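Local coordinates for protein leucyl-tRNA synthetase (Giardia intestinalis, PDB 3PZ6) that probably attaches leucine to its tRNA, this chain being the CP1 editing domain, which deacylates mischarged tRNA in enzymes of this kind, at residues 187-199 / 236-248. The protein carries 2 engineered substitutions. Numbering follows the deposited sequence.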
loop_
_atom_site.group_PDB
_atom_site.type_symbol
_atom_site.label_atom_id
_atom_site.label_comp_id
_atom_site.label_asym_id
_atom_site.label_seq_id
_atom_site.Cartn_x
_atom_site.Cartn_y
_atom_site.Cartn_z
ATOM N N VAL A 187 5.346 -5.135 -2.458
ATOM C CA VAL A 187 5.754 -6.416 -1.904
ATOM C C VAL A 187 7.102 -6.812 -2.522
ATOM O O VAL A 187 7.150 -7.610 -3.453
ATOM C CB VAL A 187 4.676 -7.499 -2.148
ATOM C CG1 VAL A 187 5.013 -8.786 -1.390
ATOM C CG2 VAL A 187 3.303 -6.988 -1.737
ATOM N N PRO A 188 8.208 -6.235 -2.006
ATOM C CA PRO A 188 9.543 -6.390 -2.588
ATOM C C PRO A 188 10.035 -7.826 -2.667
ATOM O O PRO A 188 10.851 -8.135 -3.524
ATOM C CB PRO A 188 10.438 -5.601 -1.634
ATOM C CG PRO A 188 9.553 -4.660 -0.971
ATOM C CD PRO A 188 8.228 -5.325 -0.851
ATOM N N SER A 189 9.557 -8.696 -1.786
ATOM C CA SER A 189 9.995 -10.093 -1.803
ATOM C C SER A 189 9.508 -10.833 -3.043
ATOM O O SER A 189 10.126 -11.809 -3.467
ATOM C CB SER A 189 9.534 -10.827 -0.549
ATOM O OG SER A 189 8.121 -10.850 -0.452
ATOM N N ASP A 190 8.407 -10.372 -3.627
ATOM C CA ASP A 190 7.801 -11.102 -4.737
ATOM C C ASP A 190 7.381 -10.286 -5.964
ATOM O O ASP A 190 6.772 -10.819 -6.888
ATOM C CB ASP A 190 6.653 -11.976 -4.225
ATOM C CG ASP A 190 7.152 -13.174 -3.432
ATOM O OD1 ASP A 190 7.286 -14.265 -4.028
ATOM O OD2 ASP A 190 7.430 -13.022 -2.222
ATOM N N ALA A 191 7.747 -9.011 -5.981
ATOM C CA ALA A 191 7.578 -8.168 -7.154
ATOM C C ALA A 191 8.884 -7.429 -7.428
ATOM O O ALA A 191 9.238 -6.508 -6.691
ATOM C CB ALA A 191 6.445 -7.195 -6.943
ATOM N N PRO A 192 9.607 -7.830 -8.496
ATOM C CA PRO A 192 10.931 -7.311 -8.871
ATOM C C PRO A 192 10.969 -5.791 -9.001
ATOM O O PRO A 192 11.905 -5.160 -8.509
ATOM C CB PRO A 192 11.180 -7.943 -10.244
ATOM C CG PRO A 192 10.271 -9.111 -10.303
ATOM C CD PRO A 192 9.066 -8.731 -9.531
ATOM N N ASP A 193 9.965 -5.223 -9.669
ATOM C CA ASP A 193 9.829 -3.774 -9.821
ATOM C C ASP A 193 9.729 -3.095 -8.456
ATOM O O ASP A 193 10.449 -2.125 -8.191
ATOM C CB ASP A 193 8.624 -3.417 -10.711
ATOM C CG ASP A 193 8.933 -3.572 -12.216
ATOM O OD1 ASP A 193 10.066 -3.239 -12.646
ATOM O OD2 ASP A 193 8.051 -4.027 -12.982
ATOM N N ASP A 194 8.855 -3.622 -7.592
ATOM C CA ASP A 194 8.767 -3.165 -6.209
ATOM C C ASP A 194 10.146 -3.183 -5.549
ATOM O O ASP A 194 10.556 -2.188 -4.942
ATOM C CB ASP A 194 7.790 -4.023 -5.392
ATOM C CG ASP A 194 6.331 -3.710 -5.681
ATOM O OD1 ASP A 194 6.024 -2.726 -6.381
ATOM O OD2 ASP A 194 5.473 -4.464 -5.191
ATOM N N TYR A 195 10.862 -4.297 -5.676
ATOM C CA TYR A 195 12.176 -4.414 -5.049
ATOM C C TYR A 195 13.199 -3.424 -5.614
ATOM O O TYR A 195 13.964 -2.830 -4.851
ATOM C CB TYR A 195 12.732 -5.837 -5.123
ATOM C CG TYR A 195 14.100 -5.956 -4.480
ATOM C CD1 TYR A 195 14.246 -5.895 -3.086
ATOM C CD2 TYR A 195 15.242 -6.125 -5.250
ATOM C CE1 TYR A 195 15.488 -6.003 -2.479
ATOM C CE2 TYR A 195 16.498 -6.233 -4.649
ATOM C CZ TYR A 195 16.613 -6.171 -3.260
ATOM O OH TYR A 195 17.855 -6.274 -2.659
ATOM N N ALA A 196 13.209 -3.258 -6.939
ATOM C CA ALA A 196 14.160 -2.354 -7.587
ATOM C C ALA A 196 14.008 -0.926 -7.043
ATOM O O ALA A 196 14.982 -0.314 -6.610
ATOM C CB ALA A 196 14.004 -2.388 -9.107
ATOM N N CYS A 197 12.781 -0.417 -7.036
ATOM C CA CYS A 197 12.524 0.906 -6.501
ATOM C C CYS A 197 12.828 0.994 -5.010
ATOM O O CYS A 197 13.434 1.963 -4.552
ATOM C CB CYS A 197 11.093 1.337 -6.757
ATOM S SG CYS A 197 10.876 3.059 -6.308
ATOM N N TYR A 198 12.416 -0.032 -4.268
ATOM C CA TYR A 198 12.663 -0.105 -2.837
ATOM C C TYR A 198 14.162 0.020 -2.560
ATOM O O TYR A 198 14.581 0.846 -1.746
ATOM C CB TYR A 198 12.074 -1.404 -2.276
ATOM C CG TYR A 198 12.466 -1.725 -0.849
ATOM C CD1 TYR A 198 11.685 -1.299 0.226
ATOM C CD2 TYR A 198 13.613 -2.464 -0.575
ATOM C CE1 TYR A 198 12.048 -1.599 1.540
ATOM C CE2 TYR A 198 13.980 -2.762 0.727
ATOM C CZ TYR A 198 13.195 -2.329 1.777
ATOM O OH TYR A 198 13.573 -2.634 3.068
ATOM N N LYS A 199 14.957 -0.776 -3.269
ATOM C CA LYS A 199 16.421 -0.772 -3.146
ATOM C C LYS A 199 17.058 0.544 -3.617
ATOM O O LYS A 199 18.011 1.026 -3.015
ATOM C CB LYS A 199 17.011 -1.962 -3.906
ATOM C CG LYS A 199 18.467 -2.226 -3.661
ATOM C CD LYS A 199 19.024 -3.037 -4.796
ATOM C CE LYS A 199 20.535 -3.104 -4.750
ATOM N NZ LYS A 199 21.077 -3.377 -6.109
ATOM N N THR A 236 12.588 -18.328 -0.682
ATOM C CA THR A 236 11.603 -17.394 -0.132
ATOM C C THR A 236 11.618 -15.946 -0.614
ATOM O O THR A 236 10.550 -15.376 -0.824
ATOM C CB THR A 236 11.483 -17.428 1.411
ATOM O OG1 THR A 236 12.765 -17.647 2.025
ATOM C CG2 THR A 236 10.483 -18.505 1.829
ATOM N N LEU A 237 12.771 -15.323 -0.781
ATOM C CA LEU A 237 12.742 -13.932 -1.281
ATOM C C LEU A 237 13.054 -13.911 -2.771
ATOM O O LEU A 237 14.050 -13.327 -3.204
ATOM C CB LEU A 237 13.692 -13.013 -0.502
ATOM C CG LEU A 237 13.510 -12.747 0.998
ATOM C CD1 LEU A 237 14.480 -11.653 1.418
ATOM C CD2 LEU A 237 12.106 -12.339 1.385
ATOM N N SER A 238 12.188 -14.548 -3.551
ATOM C CA SER A 238 12.482 -14.848 -4.954
ATOM C C SER A 238 12.827 -13.651 -5.814
ATOM O O SER A 238 13.810 -13.690 -6.547
ATOM C CB SER A 238 11.348 -15.641 -5.580
ATOM O OG SER A 238 11.384 -16.957 -5.061
ATOM N N ALA A 239 12.033 -12.590 -5.716
ATOM C CA ALA A 239 12.297 -11.372 -6.465
ATOM C C ALA A 239 13.658 -10.801 -6.077
ATOM O O ALA A 239 14.406 -10.340 -6.936
ATOM C CB ALA A 239 11.187 -10.343 -6.251
ATOM N N VAL A 240 13.979 -10.869 -4.785
ATOM C CA VAL A 240 15.272 -10.432 -4.265
ATOM C C VAL A 240 16.403 -11.320 -4.807
ATOM O O VAL A 240 17.321 -10.814 -5.445
ATOM C CB VAL A 240 15.273 -10.389 -2.707
ATOM C CG1 VAL A 240 16.597 -9.885 -2.169
ATOM C CG2 VAL A 240 14.139 -9.521 -2.200
ATOM N N ARG A 241 16.315 -12.631 -4.573
ATOM C CA ARG A 241 17.328 -13.601 -5.036
ATOM C C ARG A 241 17.639 -13.499 -6.530
ATOM O O ARG A 241 18.802 -13.461 -6.927
ATOM C CB ARG A 241 16.914 -15.042 -4.715
ATOM C CG ARG A 241 16.998 -15.423 -3.251
ATOM C CD ARG A 241 16.478 -16.837 -3.051
ATOM N NE ARG A 241 16.153 -17.118 -1.655
ATOM C CZ ARG A 241 16.998 -17.644 -0.775
ATOM N NH1 ARG A 241 18.235 -17.955 -1.139
ATOM N NH2 ARG A 241 16.604 -17.859 0.471
ATOM N N LEU A 242 16.598 -13.467 -7.356
ATOM C CA LEU A 242 16.792 -13.339 -8.793
ATOM C C LEU A 242 17.355 -11.974 -9.162
ATOM O O LEU A 242 18.237 -11.883 -10.003
ATOM C CB LEU A 242 15.499 -13.633 -9.557
ATOM C CG LEU A 242 14.926 -15.056 -9.491
ATOM C CD1 LEU A 242 13.811 -15.213 -10.504
ATOM C CD2 LEU A 242 15.987 -16.137 -9.705
ATOM N N CYS A 243 16.865 -10.918 -8.519
ATOM C CA CYS A 243 17.381 -9.573 -8.762
ATOM C C CYS A 243 18.849 -9.420 -8.375
ATOM O O CYS A 243 19.599 -8.746 -9.078
ATOM C CB CYS A 243 16.542 -8.516 -8.043
ATOM S SG CYS A 243 15.008 -8.075 -8.882
ATOM N N GLU A 244 19.252 -10.045 -7.270
ATOM C CA GLU A 244 20.617 -9.897 -6.756
ATOM C C GLU A 244 21.626 -10.814 -7.449
ATOM O O GLU A 244 22.801 -10.453 -7.592
ATOM C CB GLU A 244 20.672 -10.081 -5.229
ATOM C CG GLU A 244 19.989 -8.971 -4.407
ATOM C CD GLU A 244 20.603 -7.581 -4.602
ATOM O OE1 GLU A 244 21.804 -7.479 -4.936
ATOM O OE2 GLU A 244 19.877 -6.580 -4.414
ATOM N N GLU A 245 21.167 -11.987 -7.879
ATOM C CA GLU A 245 22.014 -12.937 -8.603
ATOM C C GLU A 245 22.146 -12.591 -10.088
ATOM O O GLU A 245 23.017 -13.124 -10.769
ATOM C CB GLU A 245 21.511 -14.373 -8.420
ATOM N N SER A 246 21.279 -11.711 -10.584
ATOM C CA SER A 246 21.408 -11.179 -11.941
ATOM C C SER A 246 22.043 -9.791 -11.917
ATOM O O SER A 246 22.204 -9.158 -12.960
ATOM C CB SER A 246 20.049 -11.113 -12.638
ATOM O OG SER A 246 19.489 -12.405 -12.791
ATOM N N ASN A 247 22.397 -9.336 -10.716
ATOM C CA ASN A 247 23.009 -8.022 -10.492
ATOM C C ASN A 247 22.246 -6.896 -11.197
ATOM O O ASN A 247 22.650 -6.418 -12.260
ATOM C CB ASN A 247 24.503 -8.032 -10.890
ATOM N N VAL A 248 21.129 -6.494 -10.598
ATOM C CA VAL A 248 20.289 -5.430 -11.152
ATOM C C VAL A 248 20.322 -4.185 -10.258
ATOM O O VAL A 248 20.806 -4.231 -9.124
ATOM C CB VAL A 248 18.821 -5.903 -11.363
ATOM C CG1 VAL A 248 17.955 -4.762 -11.916
ATOM C CG2 VAL A 248 18.764 -7.130 -12.289
HETATM O O HOH W 1 9.331 -15.880 -3.221
#
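The Y195 ring lies between V240, whose CG2 sits over one face, 4.0 Å from the ring centroid in a CH-pi contact, and K199, whose CB flanks the opposite face near the rim. At the ring's edge Y195 OH donates to E244 OE2 (2.7 Å) on its anti side, somewhat out of the carboxylate plane, ring and carboxylate at right angles. Tyrosine suits this place: its ring packs on compact, branched valine while its hydroxyl reaches the glutamate. CG anti to the backbone N (chi1 180°) carries the ring across; C243 SG meets it obliquely and touches P192 CB (4.1 Å). Helices 192-199 and 238-245 cross here at -66° in the CP1 editing domain, I260 of helix 254-271 packing on compact P192 and C243. In the turn leading into helix 192-199, S189 O accepts from A239 N (3.1 Å), well above the carbonyl plane; the small A239 CB lets the backbones close in. A water accepts from S238 N and lies 2.7 Å from both D190 OD1 and T236 O. K199's long, extended chain brings its charged NZ into a long salt bridge with E244 OE2 (3.8 Å) and a weak hydrogen bond to O of poorly ordered V248, whose N closes the helix-ending Schellman motif.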